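Local atomic coordinates of bacterial leucyl aminopeptidase (Legionella pneumophila, PDB entry 6ESL), a protein that probably removes amino-terminal residues from peptides as a zinc-dependent M28-family aminopeptidase, a type II secretion-dependent enzyme linked to nutrient acquisition during infection of amoebas. Residues K187-L191 with H209-L213. Numbering follows the deposited sequence.
Sequences KQPSL and HMDTL. With ZN (zinc ion), chain F.
Metal ligands often lie where strands give way to loops; in this M28-family enzyme His209 ends strand 203-209. The chain turns a corner at Lys187, then runs extended through 188-191; Met210 (phi/psi -97/-15) breaks from extended His209 before Asp211 (-92/170) extends again. CA atoms lie 8.7 Å (Gln188-Asp211) and 8.4 Å (Ser190-Met210) apart, so side chains fill the gap. Met210 (p, t, p) reaches across, CE lying 4.4 Å from Leu191 CB, an apolar touch, and 3.4 Å from Pro189 O, a van der Waals contact covering a carbonyl without hydrogen-bond partner. Gln188 (t, t, chi3 72°) reaches back, NE2 3.5 Å from Met210 CG and OE1 3.5 Å from Asp211 CB; NE2 hydrogen-bonds the carbonyls of Arg146 and Gly153, OE1 Ala255 N. Asp211 (p) turns its carboxylate away: OD1 accepts a hydrogen bond from His209 ND1 (2.9 Å), a second-shell pair common in zinc enzymes and consistent with fixing the imidazole, whose NE2 binds zinc at 2.2 Å with Asp222, Asp284 and water. OD2 accepts one from Glu257 N; Glu257 binds the second zinc with the shared Asp222. Strand 248-253 separates strands 188-195 and 203-209, its Trp252 touching Leu191 and Met210; helix 151-170 packs Ala157 on Pro189 and Met210.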
loop_
_atom_site.group_PDB
_atom_site.type_symbol
_atom_site.label_atom_id
_atom_site.label_comp_id
_atom_site.label_asym_id
_atom_site.label_seq_id
_atom_site.Cartn_x
_atom_site.Cartn_y
_atom_site.Cartn_z
ATOM N N LYS B 187 -6.566 0.189 36.259
ATOM C CA LYS B 187 -7.326 1.342 36.758
ATOM C C LYS B 187 -7.397 2.554 35.836
ATOM O O LYS B 187 -8.350 3.317 35.920
ATOM C CB LYS B 187 -6.846 1.748 38.145
ATOM C CG LYS B 187 -5.380 2.022 38.226
ATOM C CD LYS B 187 -4.996 2.515 39.620
ATOM C CE LYS B 187 -4.847 1.357 40.616
ATOM N NZ LYS B 187 -3.992 1.913 41.716
ATOM N N GLN B 188 -6.418 2.740 34.934
ATOM C CA GLN B 188 -6.525 3.825 33.890
ATOM C C GLN B 188 -7.580 3.538 32.828
ATOM O O GLN B 188 -7.479 2.520 32.121
ATOM C CB GLN B 188 -5.171 4.039 33.208
ATOM C CG GLN B 188 -5.002 5.133 32.164
ATOM C CD GLN B 188 -3.626 5.045 31.573
ATOM O OE1 GLN B 188 -3.358 4.084 30.783
ATOM N NE2 GLN B 188 -2.706 5.990 31.935
ATOM N N PRO B 189 -8.602 4.383 32.702
ATOM C CA PRO B 189 -9.558 4.281 31.612
ATOM C C PRO B 189 -9.024 4.892 30.358
ATOM O O PRO B 189 -8.083 5.759 30.411
ATOM C CB PRO B 189 -10.723 5.121 32.066
ATOM C CG PRO B 189 -10.132 6.125 32.991
ATOM C CD PRO B 189 -8.809 5.650 33.496
ATOM N N SER B 190 -9.586 4.421 29.213
ATOM C CA SER B 190 -9.445 5.135 28.004
ATOM C C SER B 190 -10.408 6.391 27.986
ATOM O O SER B 190 -11.542 6.333 28.450
ATOM C CB SER B 190 -9.623 4.270 26.760
ATOM O OG SER B 190 -8.627 3.238 26.608
ATOM N N LEU B 191 -9.933 7.474 27.368
ATOM C CA LEU B 191 -10.711 8.716 27.166
ATOM C C LEU B 191 -11.209 8.786 25.745
ATOM O O LEU B 191 -10.419 8.830 24.792
ATOM C CB LEU B 191 -9.866 9.922 27.425
ATOM C CG LEU B 191 -10.524 11.301 27.081
ATOM C CD1 LEU B 191 -11.841 11.467 27.873
ATOM C CD2 LEU B 191 -9.485 12.372 27.378
ATOM N N HIS B 209 -1.950 7.106 22.546
ATOM C CA HIS B 209 -1.995 6.412 23.796
ATOM C C HIS B 209 -1.398 7.273 24.881
ATOM O O HIS B 209 -0.439 7.888 24.664
ATOM C CB HIS B 209 -1.448 4.989 23.740
ATOM C CG HIS B 209 0.015 4.844 23.576
ATOM N ND1 HIS B 209 0.873 4.703 24.620
ATOM C CD2 HIS B 209 0.772 4.725 22.468
ATOM C CE1 HIS B 209 2.091 4.536 24.167
ATOM N NE2 HIS B 209 2.047 4.562 22.869
ATOM N N MET B 210 -1.962 7.197 26.076
ATOM C CA MET B 210 -1.640 8.156 27.113
ATOM C C MET B 210 -0.570 7.567 28.058
ATOM O O MET B 210 -0.002 8.297 28.935
ATOM C CB MET B 210 -2.929 8.489 27.923
ATOM C CG MET B 210 -3.432 7.383 28.837
ATOM S SD MET B 210 -4.794 7.997 29.858
ATOM C CE MET B 210 -6.177 8.002 28.779
ATOM N N ASP B 211 -0.368 6.259 27.986
ATOM C CA ASP B 211 0.398 5.534 28.975
ATOM C C ASP B 211 1.884 5.365 28.682
ATOM O O ASP B 211 2.349 5.641 27.580
ATOM C CB ASP B 211 -0.235 4.148 29.276
ATOM C CG ASP B 211 -0.121 3.185 28.087
ATOM O OD1 ASP B 211 -0.421 3.630 26.979
ATOM O OD2 ASP B 211 0.239 2.004 28.319
ATOM N N THR B 212 2.579 4.872 29.710
ATOM C CA THR B 212 3.976 4.508 29.705
ATOM C C THR B 212 4.181 3.246 30.473
ATOM O O THR B 212 3.231 2.632 31.047
ATOM C CB THR B 212 4.833 5.597 30.409
ATOM O OG1 THR B 212 4.545 5.595 31.858
ATOM C CG2 THR B 212 4.600 6.952 29.792
ATOM N N LEU B 213 5.423 2.815 30.520
ATOM C CA LEU B 213 5.811 1.729 31.424
ATOM C C LEU B 213 5.820 2.253 32.898
ATOM O O LEU B 213 5.660 3.454 33.165
ATOM C CB LEU B 213 7.189 1.167 31.047
ATOM C CG LEU B 213 7.494 0.564 29.703
ATOM C CD1 LEU B 213 8.717 -0.276 29.752
ATOM C CD2 LEU B 213 6.263 -0.194 29.353
HETATM ZN ZN ZN F . 3.770 4.061 21.663
HETATM O O HOH W 1 5.394 3.430 20.338
#